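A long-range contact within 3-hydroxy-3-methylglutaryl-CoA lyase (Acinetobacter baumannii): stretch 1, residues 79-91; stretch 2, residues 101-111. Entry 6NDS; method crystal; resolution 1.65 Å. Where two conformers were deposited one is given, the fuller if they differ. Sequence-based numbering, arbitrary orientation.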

ATOM      1  N   THR A  79      27.831  17.095   3.928  1.00 21.30           N
ATOM      2  CA  THR A  79      28.977  16.259   4.257  1.00 22.53           C
ATOM      3  C   THR A  79      29.003  15.063   3.313  1.00 26.02           C
ATOM      4  O   THR A  79      28.043  14.289   3.264  1.00 31.83           O
ATOM      5  CB  THR A  79      28.868  15.791   5.704  1.00 27.77           C
ATOM      6  OG1 THR A  79      28.810  16.930   6.563  1.00 31.52           O
ATOM      7  CG2 THR A  79      30.074  14.910   6.083  1.00 29.24           C
ATOM      8  N   ARG A  80      30.090  14.905   2.560  1.00 25.20           N
ATOM      9  CA  ARG A  80      30.193  13.828   1.575  1.00 26.18           C
ATOM     10  C   ARG A  80      30.709  12.567   2.265  1.00 28.35           C
ATOM     11  O   ARG A  80      31.857  12.532   2.716  1.00 30.43           O
ATOM     12  CB  ARG A  80      31.128  14.220   0.432  1.00 29.16           C
ATOM     13  CG  ARG A  80      30.748  15.497  -0.318  1.00 27.16           C
ATOM     14  CD  ARG A  80      29.420  15.346  -1.007  1.00 27.08           C
ATOM     15  NE  ARG A  80      29.118  16.512  -1.837  1.00 28.77           N
ATOM     16  CZ  ARG A  80      29.219  16.543  -3.165  1.00 29.43           C
ATOM     17  NH1 ARG A  80      29.622  15.472  -3.837  1.00 28.30           N
ATOM     18  NH2 ARG A  80      28.912  17.652  -3.824  1.00 26.57           N
ATOM     19  N   HIS A  81      29.871  11.540   2.348  1.00 28.15           N
ATOM     20  CA  HIS A  81      30.336  10.224   2.772  1.00 25.97           C
ATOM     21  C   HIS A  81      30.980   9.532   1.581  1.00 25.34           C
ATOM     22  O   HIS A  81      30.408   9.528   0.488  1.00 25.82           O
ATOM     23  CB  HIS A  81      29.173   9.395   3.310  1.00 26.03           C
ATOM     24  CG  HIS A  81      28.633   9.893   4.614  1.00 29.43           C
ATOM     25  ND1 HIS A  81      28.446   9.070   5.705  1.00 31.08           N
ATOM     26  CD2 HIS A  81      28.245  11.133   5.004  1.00 26.91           C
ATOM     27  CE1 HIS A  81      27.962   9.780   6.709  1.00 32.31           C
ATOM     28  NE2 HIS A  81      27.838  11.035   6.311  1.00 30.14           N
ATOM     29  N   LYS A  82      32.165   8.945   1.786  1.00 27.79           N
ATOM     30  CA  LYS A  82      32.933   8.438   0.650  1.00 27.49           C
ATOM     31  C   LYS A  82      32.222   7.305  -0.071  1.00 31.20           C
ATOM     32  O   LYS A  82      32.463   7.081  -1.262  1.00 35.47           O
ATOM     33  CB  LYS A  82      34.310   7.957   1.099  1.00 30.93           C
ATOM     34  CG  LYS A  82      35.276   9.061   1.440  1.00 41.86           C
ATOM     35  CD  LYS A  82      36.668   8.493   1.681  1.00 51.37           C
ATOM     36  CE  LYS A  82      37.616   9.588   2.126  1.00 65.53           C
ATOM     37  NZ  LYS A  82      37.031  10.367   3.256  1.00 70.76           N
ATOM     38  N   ASP A  83      31.362   6.570   0.624  1.00 27.41           N
ATOM     39  CA  ASP A  83      30.759   5.393   0.010  0.51 31.72           C
ATOM     40  C   ASP A  83      29.320   5.635  -0.433  1.00 28.44           C
ATOM     41  O   ASP A  83      28.578   4.678  -0.682  1.00 27.94           O
ATOM     42  CB  ASP A  83      30.866   4.199   0.958  0.51 35.33           C
ATOM     43  CG  ASP A  83      32.284   3.647   1.024  0.51 43.14           C
ATOM     44  OD1 ASP A  83      32.862   3.366  -0.048  0.51 47.47           O
ATOM     45  OD2 ASP A  83      32.831   3.519   2.138  0.51 46.26           O
ATOM     46  N   ILE A  84      28.936   6.901  -0.593  1.00 24.16           N
ATOM     47  CA  ILE A  84      27.620   7.284  -1.087  1.00 22.98           C
ATOM     48  C   ILE A  84      27.793   8.065  -2.383  1.00 22.53           C
ATOM     49  O   ILE A  84      28.660   8.938  -2.485  1.00 24.77           O
ATOM     50  CB  ILE A  84      26.841   8.129  -0.058  1.00 22.01           C
ATOM     51  CG1 ILE A  84      26.628   7.345   1.235  1.00 24.55           C
ATOM     52  CG2 ILE A  84      25.504   8.571  -0.630  1.00 21.98           C
ATOM     53  CD1 ILE A  84      25.891   8.144   2.309  1.00 23.60           C
ATOM     54  N   ILE A  85      26.968   7.747  -3.369  1.00 20.91           N
ATOM     55  CA  ILE A  85      26.889   8.502  -4.615  1.00 18.61           C
ATOM     56  C   ILE A  85      25.768   9.523  -4.481  1.00 20.88           C
ATOM     57  O   ILE A  85      24.595   9.156  -4.331  1.00 20.03           O
ATOM     58  CB  ILE A  85      26.660   7.561  -5.810  1.00 20.65           C
ATOM     59  CG1 ILE A  85      27.855   6.620  -5.969  1.00 22.94           C
ATOM     60  CG2 ILE A  85      26.388   8.346  -7.092  1.00 22.04           C
ATOM     61  CD1 ILE A  85      27.533   5.394  -6.796  1.00 31.59           C
ATOM     62  N   TYR A  86      26.124  10.810  -4.521  1.00 20.19           N
ATOM     63  CA  TYR A  86      25.160  11.899  -4.456  1.00 19.82           C
ATOM     64  C   TYR A  86      24.765  12.286  -5.877  1.00 21.65           C
ATOM     65  O   TYR A  86      25.609  12.742  -6.662  1.00 21.38           O
ATOM     66  CB  TYR A  86      25.750  13.082  -3.684  1.00 19.22           C
ATOM     67  CG  TYR A  86      26.043  12.704  -2.237  1.00 18.88           C
ATOM     68  CD1 TYR A  86      25.054  12.785  -1.262  1.00 19.68           C
ATOM     69  CD2 TYR A  86      27.302  12.239  -1.863  1.00 21.53           C
ATOM     70  CE1 TYR A  86      25.301  12.425   0.050  1.00 20.22           C
ATOM     71  CE2 TYR A  86      27.567  11.869  -0.550  1.00 23.00           C
ATOM     72  CZ  TYR A  86      26.563  11.971   0.399  1.00 20.81           C
ATOM     73  OH  TYR A  86      26.809  11.603   1.691  1.00 22.99           O
ATOM     74  N   VAL A  87      23.485  12.099  -6.197  1.00 20.12           N
ATOM     75  CA  VAL A  87      22.953  12.196  -7.552  1.00 18.66           C
ATOM     76  C   VAL A  87      22.247  13.533  -7.709  1.00 18.17           C
ATOM     77  O   VAL A  87      21.521  13.964  -6.811  1.00 19.73           O
ATOM     78  CB  VAL A  87      21.966  11.043  -7.829  1.00 21.30           C
ATOM     79  CG1 VAL A  87      21.415  11.133  -9.253  1.00 20.72           C
ATOM     80  CG2 VAL A  87      22.613   9.667  -7.546  1.00 21.34           C
ATOM     81  N   GLY A  88      22.436  14.180  -8.860  1.00 19.68           N
ATOM     82  CA  GLY A  88      21.641  15.347  -9.206  1.00 18.81           C
ATOM     83  C   GLY A  88      20.799  15.109 -10.454  1.00 23.37           C
ATOM     84  O   GLY A  88      21.297  14.550 -11.438  1.00 23.83           O
ATOM     85  N   LEU A  89      19.531  15.525 -10.425  1.00 19.86           N
ATOM     86  CA  LEU A  89      18.641  15.398 -11.579  1.00 17.77           C
ATOM     87  C   LEU A  89      18.907  16.520 -12.576  1.00 23.73           C
ATOM     88  O   LEU A  89      18.978  17.696 -12.198  1.00 22.82           O
ATOM     89  CB  LEU A  89      17.174  15.432 -11.133  1.00 21.48           C
ATOM     90  CG  LEU A  89      16.125  15.309 -12.255  1.00 25.05           C
ATOM     91  CD1 LEU A  89      14.902  14.582 -11.742  1.00 26.00           C
ATOM     92  CD2 LEU A  89      15.700  16.669 -12.802  1.00 24.19           C
ATOM     93  N   ILE A  90      18.976  16.149 -13.855  0.57 22.80           N
ATOM     94  CA  ILE A  90      19.436  17.016 -14.938  0.57 26.61           C
ATOM     95  C   ILE A  90      18.447  16.967 -16.097  0.57 26.67           C
ATOM     96  O   ILE A  90      18.062  15.867 -16.523  0.57 25.93           O
ATOM     97  CB  ILE A  90      20.835  16.588 -15.407  0.57 30.57           C
ATOM     98  CG1 ILE A  90      21.819  16.602 -14.235  0.57 30.14           C
ATOM     99  CG2 ILE A  90      21.314  17.479 -16.534  0.57 30.31           C
ATOM    100  CD1 ILE A  90      21.895  17.937 -13.539  0.57 27.73           C
ATOM    101  N   PRO A  91      18.008  18.109 -16.655  1.00 24.80           N
ATOM    102  CA  PRO A  91      17.133  18.035 -17.830  1.00 23.63           C
ATOM    103  C   PRO A  91      17.821  18.362 -19.148  1.00 24.96           C
ATOM    104  O   PRO A  91      17.277  18.040 -20.211  1.00 26.67           O
ATOM    105  CB  PRO A  91      16.076  19.094 -17.512  1.00 27.92           C
ATOM    106  CG  PRO A  91      16.914  20.191 -16.856  1.00 27.16           C
ATOM    107  CD  PRO A  91      18.058  19.480 -16.110  1.00 28.72           C
ATOM    108  N   GLU A 101      29.897  21.485 -11.845  1.00 31.18           N
ATOM    109  CA  GLU A 101      30.491  22.535 -11.018  1.00 37.73           C
ATOM    110  C   GLU A 101      30.215  22.309  -9.534  1.00 32.44           C
ATOM    111  O   GLU A 101      31.048  22.655  -8.688  1.00 35.32           O
ATOM    112  CB  GLU A 101      29.966  23.907 -11.444  1.00 38.86           C
ATOM    113  N   ALA A 102      29.061  21.748  -9.199  1.00 29.99           N
ATOM    114  CA  ALA A 102      28.720  21.442  -7.813  1.00 27.96           C
ATOM    115  C   ALA A 102      29.234  20.079  -7.364  1.00 29.07           C
ATOM    116  O   ALA A 102      28.957  19.665  -6.231  1.00 27.17           O
ATOM    117  CB  ALA A 102      27.202  21.521  -7.620  1.00 27.31           C
ATOM    118  N   ASN A 103      29.976  19.379  -8.223  1.00 25.50           N
ATOM    119  CA  ASN A 103      30.557  18.075  -7.910  1.00 29.12           C
ATOM    120  C   ASN A 103      29.488  17.057  -7.523  1.00 28.01           C
ATOM    121  O   ASN A 103      29.659  16.269  -6.586  1.00 25.68           O
ATOM    122  CB  ASN A 103      31.627  18.173  -6.818  1.00 31.92           C
ATOM    123  CG  ASN A 103      32.428  16.891  -6.685  1.00 38.54           C
ATOM    124  OD1 ASN A 103      32.657  16.190  -7.675  1.00 35.91           O
ATOM    125  ND2 ASN A 103      32.827  16.560  -5.462  1.00 38.21           N
ATOM    126  N   ALA A 104      28.374  17.063  -8.245  1.00 24.90           N
ATOM    127  CA  ALA A 104      27.488  15.911  -8.174  1.00 21.92           C
ATOM    128  C   ALA A 104      28.262  14.669  -8.606  1.00 24.12           C
ATOM    129  O   ALA A 104      29.078  14.724  -9.534  1.00 25.19           O
ATOM    130  CB  ALA A 104      26.263  16.120  -9.063  1.00 21.47           C
ATOM    131  N   ASN A 105      28.062  13.555  -7.889  1.00 21.63           N
ATOM    132  CA  ASN A 105      28.795  12.339  -8.230  1.00 21.77           C
ATOM    133  C   ASN A 105      28.214  11.658  -9.456  1.00 23.33           C
ATOM    134  O   ASN A 105      28.920  10.906 -10.141  1.00 28.41           O
ATOM    135  CB  ASN A 105      28.775  11.322  -7.087  1.00 22.98           C
ATOM    136  CG  ASN A 105      29.406  11.839  -5.802  1.00 27.41           C
ATOM    137  OD1 ASN A 105      28.921  11.531  -4.710  1.00 24.30           O
ATOM    138  ND2 ASN A 105      30.500  12.605  -5.916  1.00 25.86           N
ATOM    139  N   GLU A 106      26.930  11.871  -9.709  1.00 22.25           N
ATOM    140  CA  GLU A 106      26.227  11.217 -10.800  1.00 23.76           C
ATOM    141  C   GLU A 106      25.149  12.156 -11.314  1.00 23.84           C
ATOM    142  O   GLU A 106      24.466  12.823 -10.530  1.00 21.17           O
ATOM    143  CB  GLU A 106      25.619   9.894 -10.332  1.00 22.26           C
ATOM    144  CG  GLU A 106      24.906   9.079 -11.402  1.00 23.66           C
ATOM    145  CD  GLU A 106      24.627   7.649 -10.921  1.00 28.66           C
ATOM    146  OE1 GLU A 106      23.507   7.382 -10.427  1.00 28.62           O
ATOM    147  OE2 GLU A 106      25.542   6.801 -11.015  1.00 33.31           O
ATOM    148  N   LEU A 107      25.023  12.220 -12.633  1.00 22.33           N
ATOM    149  CA  LEU A 107      24.017  13.038 -13.290  1.00 23.07           C
ATOM    150  C   LEU A 107      22.895  12.127 -13.770  1.00 22.12           C
ATOM    151  O   LEU A 107      23.134  11.225 -14.581  1.00 24.36           O
ATOM    152  CB  LEU A 107      24.634  13.806 -14.460  1.00 22.05           C
ATOM    153  CG  LEU A 107      25.313  15.145 -14.138  1.00 24.37           C
ATOM    154  CD1 LEU A 107      26.326  15.053 -13.020  1.00 31.54           C
ATOM    155  CD2 LEU A 107      25.953  15.700 -15.415  1.00 25.60           C
ATOM    156  N   ASN A 108      21.685  12.369 -13.269  1.00 20.46           N
ATOM    157  CA  ASN A 108      20.489  11.606 -13.635  1.00 21.69           C
ATOM    158  C   ASN A 108      19.734  12.383 -14.711  1.00 21.27           C
ATOM    159  O   ASN A 108      19.034  13.358 -14.418  1.00 23.12           O
ATOM    160  CB  ASN A 108      19.613  11.361 -12.415  1.00 22.31           C
ATOM    161  CG  ASN A 108      18.363  10.593 -12.749  1.00 25.69           C
ATOM    162  OD1 ASN A 108      18.316   9.884 -13.756  1.00 23.63           O
ATOM    163  ND2 ASN A 108      17.330  10.730 -11.909  1.00 26.72           N
ATOM    164  N   LEU A 109      19.894  11.945 -15.959  1.00 19.87           N
ATOM    165  CA  LEU A 109      19.200  12.546 -17.091  0.52 23.59           C
ATOM    166  C   LEU A 109      17.768  12.033 -17.128  1.00 22.79           C
ATOM    167  O   LEU A 109      17.522  10.851 -16.900  1.00 26.09           O
ATOM    168  CB  LEU A 109      19.899  12.190 -18.406  0.52 20.93           C
ATOM    169  CG  LEU A 109      21.429  12.140 -18.485  0.52 25.16           C
ATOM    170  CD1 LEU A 109      21.881  11.979 -19.930  0.52 23.90           C
ATOM    171  CD2 LEU A 109      22.052  13.369 -17.887  0.52 26.17           C
ATOM    172  N   VAL A 110      16.815  12.922 -17.423  1.00 21.73           N
ATOM    173  CA  VAL A 110      15.404  12.545 -17.381  1.00 20.16           C
ATOM    174  C   VAL A 110      14.677  13.028 -18.630  1.00 25.72           C
ATOM    175  O   VAL A 110      14.766  14.204 -18.995  1.00 24.00           O
ATOM    176  CB  VAL A 110      14.705  13.099 -16.125  1.00 23.64           C
ATOM    177  CG1 VAL A 110      13.212  12.724 -16.135  1.00 26.54           C
ATOM    178  CG2 VAL A 110      15.369  12.573 -14.860  1.00 23.70           C
ATOM    179  N   LEU A 111      13.930  12.124 -19.262  1.00 21.32           N
ATOM    180  CA  LEU A 111      12.892  12.500 -20.215  1.00 21.58           C
ATOM    181  C   LEU A 111      11.705  11.562 -20.005  1.00 24.44           C
ATOM    182  O   LEU A 111      11.809  10.550 -19.305  1.00 24.38           O
ATOM    183  CB  LEU A 111      13.401  12.472 -21.667  1.00 24.63           C
ATOM    184  CG  LEU A 111      13.248  11.186 -22.479  1.00 25.75           C
ATOM    185  CD1 LEU A 111      13.600  11.461 -23.947  1.00 25.27           C
ATOM    186  CD2 LEU A 111      14.094  10.048 -21.917  1.00 27.97           C
TER
HETATM  187  O   HOH W   1      31.328  13.295  -3.058  1.00 27.46           O
HETATM  188  O   HOH W   2      14.855  16.215 -20.879  1.00 25.78           O

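The contact is built on two neighbouring parallel strands, 85-90 and 106-111, whose axes approach to 4.6 Å with 30° between their directions. Together the stretches bury 725 Å², and the pairing is extended at its N-terminal end by side chains that bond to backbone.

The backbone ladder is the first element. Stretch 1 uses alternate residues, each giving its NH and its carbonyl to the partner: G88 N donates to E106 O (3.0 Å) and G88 O accepts from N108 N (2.9 Å), then I90 N donates to N108 O (2.8 Å). The last rung, V110 N to I90 O at 3.3 Å, is weak. At the other end Y86 O takes N105 N at 2.9 Å and, weakly, E106 N at 3.4 Å. Between the rungs, CA-H...O contacts fill in, V87 CA to E106 O at 3.4 Å and L89 CA to N108 O at 3.5 Å. Beyond the ladder, water 2 donates to both P91 O (3.1 Å) and V110 O (2.8 Å), joining carbonyls that have no direct bond to each other.

Where the ladder begins, a side chain stands in for backbone. N105 points toward stretch 1, and with chi1 in the m well its OD1 receives Y86 N at 2.9 Å and a nearly linear 178°. N105 therefore engages both backbone polar groups of Y86, one through its amide side chain and one through its own NH. Asparagine suits the place because its short side chain carries an acceptor within reach of the strand edge. The same OD1 lies at the edge of the tyrosine ring, 3.4 Å from Y86 CD2, while Y86 OH accepts from H81 N (3.1 Å), tying the ring back to its own stretch.

The charged element is R80, which reads the end of a helix. N103, with positive phi, leaves that helix in a Schellman motif, and the guanidinium meets the carbonyls there edge-on: R80 NH1 donates to N103 O at 2.9 Å and R80 NH2 to the same N103 O at 3.2 Å, with a weak bond from R80 NH2 to A102 O at 3.1 Å. Arginine fits because two nitrogens can share one carbonyl. Water 1 accepts from R80 NH1 (2.9 Å) and N105 ND2 (3.1 Å), linking the two polar side chains.

Side-chain packing accompanies the ladder on both faces of the sheet, and it is apolar on one and mixed on the other. On the face of G88, L107, I90 and L109, I90 CG1 meets L107 CG at 3.8 Å and I90 CB meets L109 CD2 at 4.2 Å. G88 leaves this face bare at its own position, and its N lies 4.3 Å from A104 CB; an ideal CB on it would sit 3.8 Å from that methyl. The face of V87, E106, L89 and N108 is mixed: V87 CG1 packs on N108 CB at 3.6 Å, while the polar ends of E106 and N108 bond elsewhere in the structure. Farther along, L89 CD1 touches V110 CG2 at 3.7 Å.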